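Local coordinates for protein effector EagT6 (Pseudomonas aeruginosa, PDB 1TU1) that plays an essential role in delivering the toxin Tse6 to target cells, working as a homodimer in the loading of Tse6 onto VgrG1a, at residues A[66-71]-A[91-96]; A[101-106]-A[116-121]; A[22-27]-A[39-44]. All blocks are in the same frame, centred on the assembly; numbering follows the deposited sequence.

Contact 1 (A[66-71]-A[91-96]); sequences KQLPGF and YQWQRE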
loop_
_atom_site.group_PDB
_atom_site.type_symbol
_atom_site.label_atom_id
_atom_site.label_comp_id
_atom_site.label_asym_id
_atom_site.label_seq_id
_atom_site.Cartn_x
_atom_site.Cartn_y
_atom_site.Cartn_z
ATOM N N LYS A 66 -19.030 16.808 6.169
ATOM C CA LYS A 66 -18.552 17.690 7.239
ATOM C C LYS A 66 -17.081 18.119 7.070
ATOM O O LYS A 66 -16.682 19.175 7.565
ATOM C CB LYS A 66 -18.740 17.054 8.625
ATOM C CG LYS A 66 -20.164 16.544 9.008
ATOM C CD LYS A 66 -21.358 17.119 8.203
ATOM C CE LYS A 66 -22.460 16.070 8.058
ATOM N NZ LYS A 66 -23.668 16.555 7.335
ATOM N N GLN A 67 -16.279 17.318 6.376
ATOM C CA GLN A 67 -14.829 17.520 6.353
ATOM C C GLN A 67 -14.262 17.947 5.001
ATOM O O GLN A 67 -13.137 18.426 4.962
ATOM C CB GLN A 67 -14.088 16.262 6.839
ATOM C CG GLN A 67 -14.202 16.035 8.349
ATOM C CD GLN A 67 -13.664 14.680 8.809
ATOM O OE1 GLN A 67 -12.746 14.612 9.634
ATOM N NE2 GLN A 67 -14.247 13.607 8.298
ATOM N N LEU A 68 -15.005 17.760 3.913
ATOM C CA LEU A 68 -14.504 18.065 2.573
ATOM C C LEU A 68 -15.178 19.320 2.011
ATOM O O LEU A 68 -16.352 19.281 1.630
ATOM C CB LEU A 68 -14.716 16.891 1.612
ATOM C CG LEU A 68 -14.113 15.528 1.987
ATOM C CD1 LEU A 68 -14.505 14.501 0.961
ATOM C CD2 LEU A 68 -12.603 15.606 2.099
ATOM N N PRO A 69 -14.438 20.431 1.941
ATOM C CA PRO A 69 -14.970 21.664 1.352
ATOM C C PRO A 69 -15.571 21.411 -0.013
ATOM O O PRO A 69 -14.984 20.691 -0.814
ATOM C CB PRO A 69 -13.732 22.565 1.235
ATOM C CG PRO A 69 -12.836 22.118 2.320
ATOM C CD PRO A 69 -13.052 20.609 2.421
ATOM N N GLY A 70 -16.750 21.972 -0.258
ATOM C CA GLY A 70 -17.397 21.879 -1.557
ATOM C C GLY A 70 -17.981 20.512 -1.861
ATOM O O GLY A 70 -18.332 20.237 -3.002
ATOM N N PHE A 71 -18.103 19.655 -0.848
ATOM C CA PHE A 71 -18.592 18.295 -1.074
ATOM C C PHE A 71 -19.975 18.321 -1.735
ATOM O O PHE A 71 -20.844 19.085 -1.320
ATOM C CB PHE A 71 -18.661 17.498 0.230
ATOM C CG PHE A 71 -19.316 16.154 0.073
ATOM C CD1 PHE A 71 -18.586 15.060 -0.368
ATOM C CD2 PHE A 71 -20.666 15.982 0.352
ATOM C CE1 PHE A 71 -19.186 13.818 -0.522
ATOM C CE2 PHE A 71 -21.269 14.727 0.192
ATOM C CZ PHE A 71 -20.527 13.655 -0.247
ATOM N N TYR A 91 -18.934 11.393 -6.215
ATOM C CA TYR A 91 -18.987 12.716 -5.633
ATOM C C TYR A 91 -17.824 13.601 -6.043
ATOM O O TYR A 91 -16.814 13.121 -6.557
ATOM C CB TYR A 91 -19.094 12.645 -4.125
ATOM C CG TYR A 91 -17.920 12.059 -3.338
ATOM C CD1 TYR A 91 -16.936 12.888 -2.785
ATOM C CD2 TYR A 91 -17.861 10.691 -3.045
ATOM C CE1 TYR A 91 -15.902 12.372 -2.024
ATOM C CE2 TYR A 91 -16.834 10.159 -2.286
ATOM C CZ TYR A 91 -15.857 10.992 -1.774
ATOM O OH TYR A 91 -14.842 10.468 -1.007
ATOM N N GLN A 92 -18.004 14.897 -5.813
ATOM C CA GLN A 92 -16.959 15.876 -6.024
ATOM C C GLN A 92 -16.715 16.626 -4.738
ATOM O O GLN A 92 -17.593 16.682 -3.850
ATOM C CB GLN A 92 -17.307 16.822 -7.191
ATOM C CG GLN A 92 -18.376 17.910 -6.918
ATOM C CD GLN A 92 -18.585 18.857 -8.133
ATOM O OE1 GLN A 92 -19.092 18.443 -9.189
ATOM N NE2 GLN A 92 -18.180 20.119 -7.977
ATOM N N TRP A 93 -15.502 17.151 -4.609
ATOM C CA TRP A 93 -15.202 18.144 -3.596
ATOM C C TRP A 93 -14.091 19.094 -4.088
ATOM O O TRP A 93 -13.508 18.885 -5.157
ATOM C CB TRP A 93 -14.832 17.502 -2.256
ATOM C CG TRP A 93 -13.566 16.701 -2.265
ATOM C CD1 TRP A 93 -13.341 15.524 -2.938
ATOM C CD2 TRP A 93 -12.351 16.994 -1.565
ATOM N NE1 TRP A 93 -12.066 15.073 -2.690
ATOM C CE2 TRP A 93 -11.435 15.953 -1.854
ATOM C CE3 TRP A 93 -11.930 18.037 -0.735
ATOM C CZ2 TRP A 93 -10.143 15.930 -1.344
ATOM C CZ3 TRP A 93 -10.631 18.002 -0.218
ATOM C CH2 TRP A 93 -9.763 16.951 -0.527
ATOM N N GLN A 94 -13.822 20.128 -3.300
ATOM C CA GLN A 94 -12.881 21.172 -3.679
ATOM C C GLN A 94 -11.621 21.049 -2.850
ATOM O O GLN A 94 -11.591 21.415 -1.675
ATOM C CB GLN A 94 -13.493 22.571 -3.486
ATOM C CG GLN A 94 -12.561 23.733 -3.902
ATOM C CD GLN A 94 -13.125 25.107 -3.523
ATOM O OE1 GLN A 94 -12.882 25.607 -2.407
ATOM N NE2 GLN A 94 -13.882 25.709 -4.441
ATOM N N ARG A 95 -10.577 20.541 -3.496
ATOM C CA ARG A 95 -9.299 20.285 -2.869
ATOM C C ARG A 95 -8.353 21.419 -3.240
ATOM O O ARG A 95 -8.062 21.620 -4.408
ATOM C CB ARG A 95 -8.757 18.953 -3.391
ATOM C CG ARG A 95 -7.486 18.461 -2.715
ATOM C CD ARG A 95 -7.033 17.171 -3.322
ATOM N NE ARG A 95 -5.719 16.679 -2.923
ATOM C CZ ARG A 95 -4.563 17.121 -3.414
ATOM N NH1 ARG A 95 -4.532 18.135 -4.266
ATOM N NH2 ARG A 95 -3.438 16.529 -3.047
ATOM N N GLU A 96 -7.901 22.161 -2.241
ATOM C CA GLU A 96 -6.959 23.250 -2.437
ATOM C C GLU A 96 -7.422 24.198 -3.527
ATOM O O GLU A 96 -6.607 24.714 -4.267
ATOM C CB GLU A 96 -5.554 22.699 -2.755
ATOM C CG GLU A 96 -4.791 22.297 -1.508
ATOM C CD GLU A 96 -3.363 21.842 -1.782
ATOM O OE1 GLU A 96 -3.052 21.387 -2.933
ATOM O OE2 GLU A 96 -2.564 21.941 -0.825
HETATM O O HOH W 1 -17.205 20.867 -5.382
#
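A type II beta turn from Leu-68 to Phe-71 takes the chain out of helix 53-67 of this alpha+beta fold and sets it against the end of strand 84-95, an example of a turn held by shape as well as by a backbone hydrogen bond. The main bump is Leu-68. With CG anti to its carbonyl carbon (chi1 -57°), its two methyls diverge: CD2 sits over one face of the Trp-93 indole, 3.8 Å from the centroid of the six-membered ring in a CH-pi contact, while CD1 reaches Tyr-91 CE1. Arg-95 CB lies on the opposite face of the indole, which is thus sandwiched between two aliphatic groups. Beside this, the Phe-71 ring leans obliquely on the Tyr-91 ring, CE1 meeting Tyr-91 CD1 at 3.3 Å with the planes 51° apart; Leu-61 and Ala-64 of the helix touch the same phenyl. Tyr-91 holds CG in the crowded position between N and carbonyl carbon, and its OH bonds Gln-104 on the next strand. Polar links finish the turn. Water 1 joins Gly-70 O to Gln-92 NE2, and the nearly straight bond from Gln-94 N to Pro-69 O, 2.8 Å long, lies in the carbonyl plane.

Contact 2 (A[101-106]-A[116-121]); sequences MLRQVF and TTLTTT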
loop_
_atom_site.group_PDB
_atom_site.type_symbol
_atom_site.label_atom_id
_atom_site.label_comp_id
_atom_site.label_asym_id
_atom_site.label_seq_id
_atom_site.Cartn_x
_atom_site.Cartn_y
_atom_site.Cartn_z
ATOM N N MET A 101 -13.323 14.918 -9.106
ATOM C CA MET A 101 -14.374 13.927 -9.234
ATOM C C MET A 101 -13.881 12.575 -8.713
ATOM O O MET A 101 -12.849 12.062 -9.158
ATOM C CB MET A 101 -14.767 13.798 -10.701
ATOM C CG MET A 101 -16.068 13.067 -10.979
ATOM S SD MET A 101 -17.511 13.711 -10.063
ATOM C CE MET A 101 -18.480 12.167 -10.007
ATOM N N LEU A 102 -14.643 12.003 -7.781
ATOM C CA LEU A 102 -14.348 10.705 -7.186
ATOM C C LEU A 102 -15.431 9.673 -7.489
ATOM O O LEU A 102 -16.629 9.977 -7.459
ATOM C CB LEU A 102 -14.211 10.868 -5.681
ATOM C CG LEU A 102 -12.784 11.155 -5.208
ATOM C CD1 LEU A 102 -12.284 12.530 -5.680
ATOM C CD2 LEU A 102 -12.727 11.072 -3.718
ATOM N N ARG A 103 -15.007 8.457 -7.798
ATOM C CA ARG A 103 -15.880 7.298 -7.808
ATOM C C ARG A 103 -15.286 6.305 -6.805
ATOM O O ARG A 103 -14.240 5.687 -7.074
ATOM C CB ARG A 103 -15.973 6.707 -9.203
ATOM C CG ARG A 103 -16.344 7.763 -10.278
ATOM C CD ARG A 103 -16.986 7.190 -11.514
ATOM N NE ARG A 103 -18.363 6.774 -11.294
ATOM C CZ ARG A 103 -19.133 6.218 -12.224
ATOM N NH1 ARG A 103 -18.661 5.960 -13.432
ATOM N NH2 ARG A 103 -20.379 5.861 -11.938
ATOM N N GLN A 104 -15.947 6.198 -5.653
ATOM C CA GLN A 104 -15.443 5.516 -4.465
ATOM C C GLN A 104 -16.353 4.340 -4.081
ATOM O O GLN A 104 -17.542 4.527 -3.816
ATOM C CB GLN A 104 -15.343 6.515 -3.323
ATOM C CG GLN A 104 -14.546 6.051 -2.128
ATOM C CD GLN A 104 -14.147 7.182 -1.217
ATOM O OE1 GLN A 104 -14.999 7.894 -0.684
ATOM N NE2 GLN A 104 -12.838 7.376 -1.051
ATOM N N VAL A 105 -15.818 3.127 -4.110
ATOM C CA VAL A 105 -16.590 1.930 -3.794
ATOM C C VAL A 105 -16.165 1.385 -2.419
ATOM O O VAL A 105 -14.975 1.184 -2.146
ATOM C CB VAL A 105 -16.410 0.865 -4.844
ATOM C CG1 VAL A 105 -17.240 -0.406 -4.508
ATOM C CG2 VAL A 105 -16.793 1.393 -6.254
ATOM N N PHE A 106 -17.142 1.171 -1.551
ATOM C CA PHE A 106 -16.890 0.567 -0.255
ATOM C C PHE A 106 -17.394 -0.841 -0.336
ATOM O O PHE A 106 -18.561 -1.060 -0.701
ATOM C CB PHE A 106 -17.633 1.330 0.824
ATOM C CG PHE A 106 -17.227 2.751 0.953
ATOM C CD1 PHE A 106 -16.327 3.131 1.933
ATOM C CD2 PHE A 106 -17.737 3.723 0.101
ATOM C CE1 PHE A 106 -15.947 4.461 2.084
ATOM C CE2 PHE A 106 -17.362 5.076 0.246
ATOM C CZ PHE A 106 -16.460 5.442 1.232
ATOM N N THR A 116 -12.137 1.172 -2.895
ATOM C CA THR A 116 -11.424 1.576 -4.134
ATOM C C THR A 116 -11.867 2.976 -4.501
ATOM O O THR A 116 -13.047 3.344 -4.322
ATOM C CB THR A 116 -11.690 0.626 -5.302
ATOM O OG1 THR A 116 -13.048 0.771 -5.757
ATOM C CG2 THR A 116 -11.544 -0.839 -4.885
ATOM N N THR A 117 -10.919 3.796 -4.973
ATOM C CA THR A 117 -11.195 5.191 -5.211
ATOM C C THR A 117 -10.566 5.588 -6.544
ATOM O O THR A 117 -9.344 5.488 -6.703
ATOM C CB THR A 117 -10.628 6.055 -4.099
ATOM O OG1 THR A 117 -11.142 5.674 -2.807
ATOM C CG2 THR A 117 -11.065 7.522 -4.280
ATOM N N LEU A 118 -11.391 5.983 -7.506
ATOM C CA LEU A 118 -10.901 6.646 -8.725
ATOM C C LEU A 118 -10.945 8.149 -8.477
ATOM O O LEU A 118 -11.984 8.687 -8.094
ATOM C CB LEU A 118 -11.778 6.294 -9.920
ATOM C CG LEU A 118 -11.411 6.983 -11.264
ATOM C CD1 LEU A 118 -10.167 6.362 -11.849
ATOM C CD2 LEU A 118 -12.559 6.846 -12.235
ATOM N N THR A 119 -9.828 8.831 -8.705
ATOM C CA THR A 119 -9.764 10.252 -8.559
ATOM C C THR A 119 -9.359 10.883 -9.879
ATOM O O THR A 119 -8.333 10.537 -10.457
ATOM C CB THR A 119 -8.757 10.628 -7.499
ATOM O OG1 THR A 119 -9.117 10.039 -6.249
ATOM C CG2 THR A 119 -8.794 12.137 -7.238
ATOM N N THR A 120 -10.175 11.818 -10.337
ATOM C CA THR A 120 -9.931 12.523 -11.591
ATOM C C THR A 120 -10.551 13.909 -11.456
ATOM O O THR A 120 -10.895 14.318 -10.357
ATOM C CB THR A 120 -10.513 11.711 -12.749
ATOM O OG1 THR A 120 -10.093 12.260 -13.997
ATOM C CG2 THR A 120 -12.046 11.810 -12.790
ATOM N N THR A 121 -10.632 14.659 -12.550
ATOM C CA THR A 121 -11.374 15.925 -12.559
ATOM C C THR A 121 -12.701 15.655 -13.239
ATOM O O THR A 121 -12.822 14.685 -13.964
ATOM C CB THR A 121 -10.637 17.011 -13.380
ATOM O OG1 THR A 121 -10.411 16.524 -14.701
ATOM C CG2 THR A 121 -9.247 17.286 -12.832
HETATM O O HOH W 2 -13.722 3.022 -7.337
#
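Six backbone hydrogen bonds pair 101-106 with 116-121, the strand axes 4.6 Å apart and almost exactly antiparallel, and the rotamers decide what each face does with that regular frame. On the face of Leu-102, Gln-104, Thr-117 and Thr-119, both threonines hold CG2 anti to the backbone N and OG1 beside it. Gln-104, extended with CG anti to its N (chi1 -166°), lies alongside Thr-117 and gives an N-H from NE2 to Thr-117 OG1 at 3.0 Å; the hydroxyl lies near the amide plane, and OE1 is taken by Tyr-91 OH, so both ends of the amide are held. Leu-102, its chi1 of -91° displaced from a staggered value, lays CD1 on Thr-119 CG2 at 3.8 Å and CD2 on Thr-117 CG2. The other face differs. Thr-116 has OG1 in the crowded position between N and carbonyl carbon (chi1 70°), which brings it 3.5 Å from Val-105 CB and lets water 2 link it to Arg-103 O. Arg-103 bends away from Leu-118 to form salt bridges with Asp-90 and Glu-129, under helix 125-137. Such a ladder, with hydrogen-bonded and non-hydrogen-bonded pairs in turn, is that of a regular antiparallel beta hairpin, here the central pair of the six-stranded sheet.

Contact 3 (A[22-27]-A[39-44]); sequences QSINIF and SFVISR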
loop_
_atom_site.group_PDB
_atom_site.type_symbol
_atom_site.label_atom_id
_atom_site.label_comp_id
_atom_site.label_asym_id
_atom_site.label_seq_id
_atom_site.Cartn_x
_atom_site.Cartn_y
_atom_site.Cartn_z
ATOM N N GLN A 22 -2.184 -0.687 7.189
ATOM C CA GLN A 22 -2.491 0.620 6.598
ATOM C C GLN A 22 -2.150 0.611 5.085
ATOM O O GLN A 22 -1.926 1.652 4.478
ATOM C CB GLN A 22 -1.715 1.735 7.327
ATOM C CG GLN A 22 -1.955 1.739 8.853
ATOM C CD GLN A 22 -1.276 2.873 9.627
ATOM O OE1 GLN A 22 -1.546 3.037 10.831
ATOM N NE2 GLN A 22 -0.386 3.621 8.977
ATOM N N SER A 23 -2.111 -0.576 4.512
ATOM C CA SER A 23 -1.648 -0.777 3.145
ATOM C C SER A 23 -2.497 -0.005 2.110
ATOM O O SER A 23 -3.703 0.095 2.246
ATOM C CB SER A 23 -1.660 -2.264 2.825
ATOM O OG SER A 23 -0.686 -2.913 3.612
ATOM N N ILE A 24 -1.840 0.535 1.090
ATOM C CA ILE A 24 -2.532 1.202 -0.009
ATOM C C ILE A 24 -1.988 0.709 -1.358
ATOM O O ILE A 24 -0.771 0.732 -1.612
ATOM C CB ILE A 24 -2.357 2.738 0.137
ATOM C CG1 ILE A 24 -2.840 3.228 1.511
ATOM C CG2 ILE A 24 -3.135 3.494 -0.917
ATOM C CD1 ILE A 24 -2.369 4.605 1.856
ATOM N N ASN A 25 -2.868 0.200 -2.211
ATOM C CA ASN A 25 -2.487 -0.091 -3.592
ATOM C C ASN A 25 -2.753 1.122 -4.441
ATOM O O ASN A 25 -3.827 1.715 -4.362
ATOM C CB ASN A 25 -3.213 -1.295 -4.144
ATOM C CG ASN A 25 -2.978 -2.535 -3.318
ATOM O OD1 ASN A 25 -1.935 -3.200 -3.437
ATOM N ND2 ASN A 25 -3.919 -2.823 -2.420
ATOM N N ILE A 26 -1.767 1.522 -5.242
ATOM C CA ILE A 26 -1.851 2.777 -5.970
ATOM C C ILE A 26 -1.569 2.466 -7.437
ATOM O O ILE A 26 -0.527 1.871 -7.739
ATOM C CB ILE A 26 -0.838 3.801 -5.452
ATOM C CG1 ILE A 26 -1.085 4.120 -3.959
ATOM C CG2 ILE A 26 -0.868 5.055 -6.321
ATOM C CD1 ILE A 26 0.013 4.912 -3.314
ATOM N N PHE A 27 -2.490 2.877 -8.304
ATOM C CA PHE A 27 -2.355 2.747 -9.760
ATOM C C PHE A 27 -2.620 4.095 -10.432
ATOM O O PHE A 27 -3.555 4.805 -10.080
ATOM C CB PHE A 27 -3.288 1.674 -10.306
ATOM C CG PHE A 27 -3.053 0.340 -9.712
ATOM C CD1 PHE A 27 -2.064 -0.483 -10.204
ATOM C CD2 PHE A 27 -3.796 -0.084 -8.598
ATOM C CE1 PHE A 27 -1.826 -1.715 -9.646
ATOM C CE2 PHE A 27 -3.559 -1.314 -8.045
ATOM C CZ PHE A 27 -2.588 -2.130 -8.554
ATOM N N SER A 39 -5.842 8.570 -10.762
ATOM C CA SER A 39 -5.371 7.550 -9.832
ATOM C C SER A 39 -6.506 6.618 -9.429
ATOM O O SER A 39 -7.659 7.047 -9.304
ATOM C CB SER A 39 -4.718 8.173 -8.613
ATOM O OG SER A 39 -5.618 8.848 -7.772
ATOM N N PHE A 40 -6.153 5.358 -9.218
ATOM C CA PHE A 40 -7.073 4.329 -8.723
ATOM C C PHE A 40 -6.350 3.710 -7.535
ATOM O O PHE A 40 -5.282 3.106 -7.701
ATOM C CB PHE A 40 -7.336 3.296 -9.788
ATOM C CG PHE A 40 -8.200 2.148 -9.342
ATOM C CD1 PHE A 40 -9.528 2.358 -9.014
ATOM C CD2 PHE A 40 -7.658 0.859 -9.201
ATOM C CE1 PHE A 40 -10.349 1.287 -8.611
ATOM C CE2 PHE A 40 -8.461 -0.227 -8.783
ATOM C CZ PHE A 40 -9.806 -0.006 -8.475
ATOM N N VAL A 41 -6.938 3.874 -6.352
ATOM C CA VAL A 41 -6.282 3.554 -5.097
ATOM C C VAL A 41 -7.170 2.591 -4.273
ATOM O O VAL A 41 -8.372 2.808 -4.140
ATOM C CB VAL A 41 -6.013 4.828 -4.302
ATOM C CG1 VAL A 41 -5.585 4.530 -2.886
ATOM C CG2 VAL A 41 -4.986 5.709 -5.012
ATOM N N ILE A 42 -6.564 1.534 -3.760
ATOM C CA ILE A 42 -7.250 0.580 -2.887
ATOM C C ILE A 42 -6.726 0.774 -1.494
ATOM O O ILE A 42 -5.491 0.696 -1.266
ATOM C CB ILE A 42 -7.013 -0.849 -3.340
ATOM C CG1 ILE A 42 -7.349 -0.999 -4.836
ATOM C CG2 ILE A 42 -7.870 -1.833 -2.485
ATOM C CD1 ILE A 42 -6.979 -2.363 -5.389
ATOM N N SER A 43 -7.650 1.028 -0.575
ATOM C CA SER A 43 -7.359 1.256 0.828
ATOM C C SER A 43 -8.263 0.341 1.694
ATOM O O SER A 43 -9.106 -0.381 1.156
ATOM C CB SER A 43 -7.537 2.719 1.195
ATOM O OG SER A 43 -8.861 3.160 0.963
ATOM N N ARG A 44 -7.962 0.289 2.991
ATOM C CA ARG A 44 -8.675 -0.548 3.964
ATOM C C ARG A 44 -9.143 0.323 5.122
ATOM O O ARG A 44 -8.449 1.262 5.528
ATOM C CB ARG A 44 -7.762 -1.623 4.558
ATOM C CG ARG A 44 -7.279 -2.664 3.586
ATOM C CD ARG A 44 -5.986 -2.259 2.867
ATOM N NE ARG A 44 -5.628 -3.264 1.887
ATOM C CZ ARG A 44 -5.061 -3.067 0.709
ATOM N NH1 ARG A 44 -4.770 -1.845 0.285
ATOM N NH2 ARG A 44 -4.812 -4.145 -0.050
HETATM O O HOH W 3 -5.421 1.335 4.052
#
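The beta hairpin of strands 25-29 and 38-45 forms one margin of the six-stranded sheet within this chain, and it illustrates how a strand pair can serve a fold and a dimer interface together. Asn-25 with Ile-42 and Phe-27 with Phe-40 are hydrogen-bonded pairs, each joined by two bonds with donors in the carbonyl planes; the Phe-40 N to Phe-27 O bond is 2.8 Å long. Between them Ile-26 and Val-41 make a non-hydrogen-bonded pair.

On the face of Val-41, in one of the two conformers of Ile-24, Ile-24 CG2 lies against Val-41 CG1 at 3.3 Å, tighter than usual for two methyls. Both carbons stand anti to their own backbone N, and the two side chains cross obliquely. On the other face Phe-27 and Phe-40 run side by side, CD2 to CD2 at 4.0 Å, although Phe-27 has CG anti to its carbonyl carbon and Phe-40 has CG anti to its N. The Phe-27 ring also takes Tyr-6 of the second subunit edge-to-face.

Arg-44, bent at chi2 (88°), folds back over the start of 22-27. Arg-44 NH1 gives a weak hydrogen bond, 3.0 Å, to Ser-23 O, and Ser-23 CB lies 3.9 Å above one face of the guanidinium. The Asn-25 amide crosses the same group, their planes 49° apart. Water 3 donates to Ser-23 O and accepts from Arg-44 N at 2.9 Å, a second link between the same two residues. Arg-44 NH2 forms a salt bridge with Glu-10 of the second subunit.

Ser-23 OG, held by Asp-21, also receives Ile-26 N of the second subunit, and Phe-27 pairs with a strand there: the arrangement is that of an edge hairpin through which an antiparallel sheet continues across a homodimer interface.

Overall arrangement
From the N terminus, contact 3 closes first, returning 39-44 to 22-27 through the hairpin of strands 25-29 and 38-45 at the dimer side. The chain then runs through helix 53-67, and contact 1 brackets strand 72-81 and most of strand 84-95 by bringing 91-96 back to the exit of that helix. Contact 2 follows, closing the hairpin of strands 98-107 and 113-120. The three are in series; none nests in or crosses another. In space the order changes: strand 113-120 of contact 2 lies next to strand 38-45 of contact 3, while strand 98-107 lies next to strand 84-95 of contact 1. Contact 2 therefore bridges the other two, whose nearest atoms are about 9 Å apart, within one antiparallel sheet.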